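Local structure of tryptophan synthase alpha chain (Aquifex aeolicus, 2EKC) at residues A[3-7]-A[93-98]; A[7-11]-A[45-49]; A[51-55]-A[68-72]. The protein probably cleaves indoleglycerol phosphate to indole and glyceraldehyde 3-phosphate, as the alpha subunit of the tryptophan synthase tetramer in the last step of tryptophan biosynthesis. Residues are numbered along the deposited sequence.

Interaction 1: residues A[3-7]-A[93-98]; sequences RISDK and PDIPFL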
loop_
_atom_site.group_PDB
_atom_site.type_symbol
_atom_site.label_atom_id
_atom_site.label_comp_id
_atom_site.label_asym_id
_atom_site.label_seq_id
_atom_site.Cartn_x
_atom_site.Cartn_y
_atom_site.Cartn_z
ATOM N N ARG A 3 1.367 -13.528 -4.164
ATOM C CA ARG A 3 2.567 -12.924 -3.597
ATOM C C ARG A 3 2.387 -12.369 -2.189
ATOM O O ARG A 3 3.321 -12.391 -1.393
ATOM C CB ARG A 3 3.092 -11.809 -4.511
ATOM C CG ARG A 3 3.587 -12.265 -5.880
ATOM C CD ARG A 3 4.431 -11.169 -6.533
ATOM N NE ARG A 3 4.996 -11.579 -7.815
ATOM C CZ ARG A 3 4.328 -11.585 -8.964
ATOM N NH1 ARG A 3 3.059 -11.196 -8.999
ATOM N NH2 ARG A 3 4.930 -11.980 -10.081
ATOM N N ILE A 4 1.199 -11.858 -1.884
ATOM C CA ILE A 4 0.953 -11.299 -0.561
ATOM C C ILE A 4 1.032 -12.384 0.505
ATOM O O ILE A 4 1.770 -12.254 1.481
ATOM C CB ILE A 4 -0.426 -10.609 -0.490
ATOM C CG1 ILE A 4 -0.453 -9.415 -1.448
ATOM C CG2 ILE A 4 -0.707 -10.154 0.933
ATOM C CD1 ILE A 4 -1.791 -8.719 -1.534
ATOM N N SER A 5 0.268 -13.454 0.321
ATOM C CA SER A 5 0.290 -14.549 1.278
ATOM C C SER A 5 1.680 -15.167 1.370
ATOM O O SER A 5 2.158 -15.451 2.469
ATOM C CB SER A 5 -0.729 -15.617 0.891
ATOM O OG SER A 5 -2.036 -15.172 1.199
ATOM N N ASP A 6 2.332 -15.373 0.226
ATOM C CA ASP A 6 3.674 -15.951 0.235
ATOM C C ASP A 6 4.623 -15.075 1.049
ATOM O O ASP A 6 5.409 -15.573 1.854
ATOM C CB ASP A 6 4.244 -16.086 -1.182
ATOM C CG ASP A 6 3.462 -17.059 -2.052
ATOM O OD1 ASP A 6 2.776 -17.946 -1.507
ATOM O OD2 ASP A 6 3.553 -16.940 -3.292
ATOM N N LYS A 7 4.549 -13.766 0.837
ATOM C CA LYS A 7 5.431 -12.844 1.550
ATOM C C LYS A 7 5.251 -12.882 3.062
ATOM O O LYS A 7 6.230 -12.926 3.805
ATOM C CB LYS A 7 5.232 -11.411 1.051
ATOM C CG LYS A 7 6.155 -10.397 1.725
ATOM C CD LYS A 7 7.634 -10.739 1.518
ATOM C CE LYS A 7 8.031 -10.656 0.053
ATOM N NZ LYS A 7 9.472 -10.982 -0.162
ATOM N N PRO A 93 10.877 -10.021 -8.674
ATOM C CA PRO A 93 9.874 -11.050 -8.954
ATOM C C PRO A 93 8.864 -11.417 -7.875
ATOM O O PRO A 93 7.702 -11.663 -8.183
ATOM C CB PRO A 93 10.722 -12.261 -9.349
ATOM C CG PRO A 93 11.944 -11.649 -9.931
ATOM C CD PRO A 93 12.230 -10.534 -8.957
ATOM N N ASP A 94 9.292 -11.453 -6.618
ATOM C CA ASP A 94 8.392 -11.874 -5.554
ATOM C C ASP A 94 7.815 -10.812 -4.622
ATOM O O ASP A 94 7.020 -11.140 -3.746
ATOM C CB ASP A 94 9.081 -12.959 -4.727
ATOM C CG ASP A 94 9.798 -13.980 -5.597
ATOM O OD1 ASP A 94 9.156 -14.538 -6.517
ATOM O OD2 ASP A 94 11.002 -14.218 -5.363
ATOM N N ILE A 95 8.203 -9.554 -4.796
ATOM C CA ILE A 95 7.677 -8.488 -3.944
ATOM C C ILE A 95 6.246 -8.133 -4.356
ATOM O O ILE A 95 5.993 -7.763 -5.504
ATOM C CB ILE A 95 8.535 -7.196 -4.036
ATOM C CG1 ILE A 95 9.976 -7.479 -3.595
ATOM C CG2 ILE A 95 7.900 -6.087 -3.186
ATOM C CD1 ILE A 95 10.113 -7.965 -2.167
ATOM N N PRO A 96 5.286 -8.253 -3.429
ATOM C CA PRO A 96 3.893 -7.924 -3.754
ATOM C C PRO A 96 3.755 -6.447 -4.139
ATOM O O PRO A 96 4.304 -5.575 -3.460
ATOM C CB PRO A 96 3.155 -8.227 -2.450
ATOM C CG PRO A 96 3.986 -9.278 -1.820
ATOM C CD PRO A 96 5.388 -8.795 -2.063
ATOM N N PHE A 97 3.027 -6.176 -5.221
ATOM C CA PHE A 97 2.785 -4.812 -5.686
ATOM C C PHE A 97 1.307 -4.477 -5.486
ATOM O O PHE A 97 0.432 -5.178 -6.000
ATOM C CB PHE A 97 3.097 -4.662 -7.184
ATOM C CG PHE A 97 4.569 -4.650 -7.524
ATOM C CD1 PHE A 97 5.539 -4.898 -6.562
ATOM C CD2 PHE A 97 4.974 -4.406 -8.837
ATOM C CE1 PHE A 97 6.890 -4.909 -6.896
ATOM C CE2 PHE A 97 6.322 -4.416 -9.186
ATOM C CZ PHE A 97 7.285 -4.669 -8.212
ATOM N N LEU A 98 1.033 -3.404 -4.752
ATOM C CA LEU A 98 -0.342 -2.971 -4.512
ATOM C C LEU A 98 -0.552 -1.629 -5.191
ATOM O O LEU A 98 0.149 -0.656 -4.889
ATOM C CB LEU A 98 -0.614 -2.811 -3.015
ATOM C CG LEU A 98 -0.635 -4.050 -2.129
ATOM C CD1 LEU A 98 -0.916 -3.620 -0.699
ATOM C CD2 LEU A 98 -1.695 -5.024 -2.618
HETATM O O HOH W 1 5.903 -12.992 -2.314
#
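The N-terminal helix of this TIM barrel, residues 3-14, lies across the end of the barrel where the strands begin. Here its first turn meets the loop that leads into strand 97-100. The backbones come closest at R3 and P96, whose CA atoms are 5.2 Å apart. R3 reaches along the loop and donates a hydrogen bond from NE to the carbonyl O of P93, at 2.7 Å. A weak second bond runs from NH2 to the same oxygen. The other end of the guanidinium, NH1, is held in a salt bridge with D124. At its base R3 touches P96, with R3 CB 3.8 Å from P96 CG, and R3 CD then passes D94 O at 3.8 Å and I95 O at 3.9 Å. I4 turns inward. Its CG1 lies 3.9 Å from P96 CB, and its CD1 touches L98 CD2 at the same distance. L98 is on the strand itself, and its side chain is also near that of E49, a predicted catalytic residue. One turn further on, K7 places CB 3.8 Å from P96 CG, so the proline ring is gripped by R3, I4 and K7. The K7 chain then runs out past I95, while its NZ forms a salt bridge with E10. A water joins the two backbones: it donates to R3 O at 2.8 Å and to D94 O at 2.6 Å.

Interaction 2: residues A[7-11]-A[45-49]; sequences KFTEL and TDILE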
loop_
_atom_site.group_PDB
_atom_site.type_symbol
_atom_site.label_atom_id
_atom_site.label_comp_id
_atom_site.label_asym_id
_atom_site.label_seq_id
_atom_site.Cartn_x
_atom_site.Cartn_y
_atom_site.Cartn_z
ATOM N N LYS A 7 4.549 -13.766 0.837
ATOM C CA LYS A 7 5.431 -12.844 1.550
ATOM C C LYS A 7 5.251 -12.882 3.062
ATOM O O LYS A 7 6.230 -12.926 3.805
ATOM C CB LYS A 7 5.232 -11.411 1.051
ATOM C CG LYS A 7 6.155 -10.397 1.725
ATOM C CD LYS A 7 7.634 -10.739 1.518
ATOM C CE LYS A 7 8.031 -10.656 0.053
ATOM N NZ LYS A 7 9.472 -10.982 -0.162
ATOM N N PHE A 8 4.008 -12.849 3.527
ATOM C CA PHE A 8 3.758 -12.882 4.964
ATOM C C PHE A 8 4.187 -14.217 5.574
ATOM O O PHE A 8 4.645 -14.274 6.715
ATOM C CB PHE A 8 2.281 -12.594 5.257
ATOM C CG PHE A 8 1.960 -11.122 5.323
ATOM C CD1 PHE A 8 2.505 -10.327 6.329
ATOM C CD2 PHE A 8 1.132 -10.529 4.374
ATOM C CE1 PHE A 8 2.230 -8.960 6.394
ATOM C CE2 PHE A 8 0.849 -9.158 4.428
ATOM C CZ PHE A 8 1.399 -8.375 5.441
ATOM N N THR A 9 4.049 -15.292 4.811
ATOM C CA THR A 9 4.470 -16.597 5.303
ATOM C C THR A 9 5.992 -16.573 5.422
ATOM O O THR A 9 6.568 -17.103 6.372
ATOM C CB THR A 9 4.032 -17.712 4.338
ATOM O OG1 THR A 9 2.606 -17.793 4.348
ATOM C CG2 THR A 9 4.622 -19.057 4.752
ATOM N N GLU A 10 6.638 -15.942 4.450
ATOM C CA GLU A 10 8.090 -15.826 4.450
ATOM C C GLU A 10 8.560 -14.990 5.639
ATOM O O GLU A 10 9.473 -15.384 6.369
ATOM C CB GLU A 10 8.567 -15.180 3.140
ATOM C CG GLU A 10 10.006 -14.681 3.169
ATOM C CD GLU A 10 10.428 -14.019 1.867
ATOM O OE1 GLU A 10 9.600 -13.306 1.260
ATOM O OE2 GLU A 10 11.592 -14.197 1.454
ATOM N N LEU A 11 7.934 -13.834 5.835
ATOM C CA LEU A 11 8.319 -12.954 6.932
ATOM C C LEU A 11 8.162 -13.644 8.278
ATOM O O LEU A 11 9.010 -13.503 9.160
ATOM C CB LEU A 11 7.489 -11.670 6.898
ATOM C CG LEU A 11 7.802 -10.745 5.717
ATOM C CD1 LEU A 11 6.726 -9.684 5.592
ATOM C CD2 LEU A 11 9.174 -10.108 5.918
ATOM N N THR A 45 12.126 -3.132 1.558
ATOM C CA THR A 45 10.675 -3.023 1.437
ATOM C C THR A 45 10.102 -4.410 1.118
ATOM O O THR A 45 10.577 -5.094 0.213
ATOM C CB THR A 45 10.291 -2.015 0.322
ATOM O OG1 THR A 45 10.611 -0.685 0.757
ATOM C CG2 THR A 45 8.812 -2.096 -0.000
ATOM N N ASP A 46 9.086 -4.822 1.870
ATOM C CA ASP A 46 8.462 -6.132 1.675
ATOM C C ASP A 46 7.249 -6.096 0.759
ATOM O O ASP A 46 6.979 -7.052 0.033
ATOM C CB ASP A 46 8.053 -6.707 3.026
ATOM C CG ASP A 46 9.240 -6.899 3.944
ATOM O OD1 ASP A 46 10.102 -7.734 3.604
ATOM O OD2 ASP A 46 9.318 -6.211 4.988
ATOM N N ILE A 47 6.513 -4.994 0.813
ATOM C CA ILE A 47 5.318 -4.821 -0.006
ATOM C C ILE A 47 5.333 -3.395 -0.523
ATOM O O ILE A 47 5.529 -2.449 0.243
ATOM C CB ILE A 47 4.034 -5.043 0.822
ATOM C CG1 ILE A 47 3.974 -6.492 1.307
ATOM C CG2 ILE A 47 2.798 -4.703 -0.022
ATOM C CD1 ILE A 47 2.836 -6.763 2.274
ATOM N N LEU A 48 5.120 -3.241 -1.821
ATOM C CA LEU A 48 5.142 -1.922 -2.431
ATOM C C LEU A 48 3.758 -1.375 -2.743
ATOM O O LEU A 48 2.900 -2.098 -3.244
ATOM C CB LEU A 48 5.963 -1.979 -3.723
ATOM C CG LEU A 48 6.251 -0.657 -4.431
ATOM C CD1 LEU A 48 7.167 0.185 -3.549
ATOM C CD2 LEU A 48 6.902 -0.921 -5.782
ATOM N N GLU A 49 3.533 -0.102 -2.418
ATOM C CA GLU A 49 2.270 0.546 -2.749
ATOM C C GLU A 49 2.645 1.547 -3.839
ATOM O O GLU A 49 3.461 2.449 -3.614
ATOM C CB GLU A 49 1.665 1.297 -1.563
ATOM C CG GLU A 49 1.337 0.450 -0.353
ATOM C CD GLU A 49 0.446 1.194 0.630
ATOM O OE1 GLU A 49 0.599 2.427 0.749
ATOM O OE2 GLU A 49 -0.399 0.546 1.284
HETATM O O HOH W 2 10.843 -9.092 1.441
#
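Helical residues 7-11 pass the start of strand 47-51, and the two backbones stay well apart. The nearest CA atoms, those of K7 and D46, are 7.4 Å from each other. Side chains therefore make the contact, and it is small, with 216 Å² buried in all. F8 and I47 form its apolar part: F8 CE2 lies 3.8 Å from I47 CD1. K7 extends over D46 and I47, and its CE comes within 3.8 Å of D46 O. That carbonyl is buried here without a polar partner. The amino group of K7 turns back to its own helix, where NZ forms a salt bridge with E10 OE1 at 2.7 Å. It also reaches D46 through a water, which accepts from K7 NZ at 2.8 Å and donates to D46 OD1 at 2.7 Å. L11 CD2 packs against the same carboxylate, 3.4 Å from D46 OD1. The main partner of D46 is K257, which forms a salt bridge with OD2. The contact thus seats the N-terminal helix over the bottom of the TIM barrel. F8 and L11 also touch A18 on strand 18-24, the neighbour of 47-51 in the sheet, and L11 reaches K257 of helix 246-258.

Interaction 3: residues A[51-55]-A[68-72]; sequences GFPFS and HEVAL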
loop_
_atom_site.group_PDB
_atom_site.type_symbol
_atom_site.label_atom_id
_atom_site.label_comp_id
_atom_site.label_asym_id
_atom_site.label_seq_id
_atom_site.Cartn_x
_atom_site.Cartn_y
_atom_site.Cartn_z
ATOM N N GLY A 51 1.614 4.560 -6.155
ATOM C CA GLY A 51 0.643 5.638 -6.268
ATOM C C GLY A 51 0.270 6.035 -7.689
ATOM O O GLY A 51 1.138 6.342 -8.501
ATOM N N PHE A 52 -1.032 6.030 -7.970
ATOM C CA PHE A 52 -1.596 6.382 -9.281
ATOM C C PHE A 52 -2.140 7.810 -9.128
ATOM O O PHE A 52 -3.191 8.016 -8.525
ATOM C CB PHE A 52 -2.715 5.372 -9.610
ATOM C CG PHE A 52 -3.505 5.675 -10.865
ATOM C CD1 PHE A 52 -3.050 6.582 -11.816
ATOM C CD2 PHE A 52 -4.706 5.002 -11.106
ATOM C CE1 PHE A 52 -3.775 6.817 -12.991
ATOM C CE2 PHE A 52 -5.442 5.226 -12.275
ATOM C CZ PHE A 52 -4.976 6.136 -13.220
ATOM N N PRO A 53 -1.422 8.814 -9.667
ATOM C CA PRO A 53 -1.834 10.224 -9.577
ATOM C C PRO A 53 -3.306 10.473 -9.901
ATOM O O PRO A 53 -3.798 10.031 -10.938
ATOM C CB PRO A 53 -0.900 10.919 -10.562
ATOM C CG PRO A 53 0.337 10.065 -10.509
ATOM C CD PRO A 53 -0.244 8.676 -10.539
ATOM N N PHE A 54 -3.993 11.195 -9.017
ATOM C CA PHE A 54 -5.412 11.496 -9.196
ATOM C C PHE A 54 -5.685 12.993 -9.011
ATOM O O PHE A 54 -5.046 13.659 -8.193
ATOM C CB PHE A 54 -6.242 10.667 -8.203
ATOM C CG PHE A 54 -7.729 10.819 -8.374
ATOM C CD1 PHE A 54 -8.324 10.628 -9.616
ATOM C CD2 PHE A 54 -8.537 11.144 -7.286
ATOM C CE1 PHE A 54 -9.707 10.757 -9.775
ATOM C CE2 PHE A 54 -9.922 11.273 -7.434
ATOM C CZ PHE A 54 -10.506 11.079 -8.679
ATOM N N SER A 55 -6.651 13.514 -9.763
ATOM C CA SER A 55 -6.986 14.940 -9.716
ATOM C C SER A 55 -7.695 15.435 -8.455
ATOM O O SER A 55 -7.749 16.645 -8.216
ATOM C CB SER A 55 -7.848 15.306 -10.928
ATOM O OG SER A 55 -9.111 14.670 -10.836
ATOM N N HIS A 68 0.529 14.068 -5.944
ATOM C CA HIS A 68 -0.522 13.846 -6.937
ATOM C C HIS A 68 -0.503 14.947 -7.998
ATOM O O HIS A 68 -0.412 14.682 -9.199
ATOM C CB HIS A 68 -1.897 13.849 -6.259
ATOM C CG HIS A 68 -2.301 12.528 -5.681
ATOM N ND1 HIS A 68 -2.826 11.511 -6.451
ATOM C CD2 HIS A 68 -2.297 12.072 -4.407
ATOM C CE1 HIS A 68 -3.134 10.487 -5.672
ATOM N NE2 HIS A 68 -2.824 10.802 -4.426
ATOM N N GLU A 69 -0.599 16.187 -7.529
ATOM C CA GLU A 69 -0.635 17.360 -8.393
ATOM C C GLU A 69 0.565 17.472 -9.320
ATOM O O GLU A 69 0.414 17.657 -10.533
ATOM C CB GLU A 69 -0.736 18.625 -7.538
ATOM C CG GLU A 69 -1.029 19.884 -8.339
ATOM C CD GLU A 69 -0.937 21.141 -7.500
ATOM O OE1 GLU A 69 -1.467 21.138 -6.371
ATOM O OE2 GLU A 69 -0.341 22.135 -7.974
ATOM N N VAL A 70 1.758 17.370 -8.744
ATOM C CA VAL A 70 2.985 17.470 -9.519
ATOM C C VAL A 70 3.032 16.370 -10.579
ATOM O O VAL A 70 3.283 16.642 -11.751
ATOM C CB VAL A 70 4.223 17.374 -8.594
ATOM C CG1 VAL A 70 5.510 17.345 -9.424
ATOM C CG2 VAL A 70 4.238 18.568 -7.632
ATOM N N ALA A 71 2.781 15.129 -10.169
ATOM C CA ALA A 71 2.794 14.011 -11.110
ATOM C C ALA A 71 1.821 14.242 -12.261
ATOM O O ALA A 71 2.137 13.956 -13.408
ATOM C CB ALA A 71 2.450 12.708 -10.390
ATOM N N LEU A 72 0.633 14.760 -11.961
ATOM C CA LEU A 72 -0.347 15.011 -13.010
ATOM C C LEU A 72 0.134 16.102 -13.956
ATOM O O LEU A 72 -0.100 16.030 -15.163
ATOM C CB LEU A 72 -1.700 15.402 -12.411
ATOM C CG LEU A 72 -2.535 14.260 -11.828
ATOM C CD1 LEU A 72 -3.876 14.810 -11.369
ATOM C CD2 LEU A 72 -2.745 13.167 -12.877
#
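P53 packs its ring against one side of helix 62-73, where CG sits 3.4 Å from A71 CB and CB sits 3.7 Å from L72 CD2. It is the most covered residue of its segment. The backbones also come close here, with the CA atoms of P53 and H68 4.7 Å apart. Next in the chain, F54 donates a hydrogen bond from its backbone N to H68 ND1, at 2.8 Å. The bond meets the edge of the imidazole, near the ring plane. ND1 is thus an acceptor, and the proton of this neutral ring is on NE2, which hydrogen-bonds D60 OD2. In this TIM barrel, residues 51-55 run from the C-terminal end of strand 47-51 into the loop before helix 62-73, the side where active sites of the fold lie. D60, in that same loop, is a predicted proton acceptor, so H68 links the predicted catalytic carboxylate to the backbone of the loop. L72 covers the outer part of the contact. Its CD1 is 3.5 Å from both F54 C and S55 N. The phenyl ring of F54 leads away from the helix and stacks on Y102, while F52 also points away and its ring meets F78.

In the fold
Interactions 1 and 2 are neighbours, with centres 6 Å apart. They share K7 and helix 3-14, and reach adjacent strands, 97-100 and 47-51. Probable hydrogen bonds L98 N to L48 O (2.7 Å) and P96 O to L48 N (3.0 Å) join them. Together they fix the N-terminal helix across the barrel bottom. Interaction 3 is about 24 Å from interaction 1 and 25 Å from interaction 2, centre to centre, on the opposite side of the chain's centre. Along the chain, interaction 2 closes before interaction 3 opens, and both segments of interaction 3 fall between those of interaction 1. Strand 47-51 connects the two ends, carrying E49 and leading to the loop with D60, both predicted catalytic.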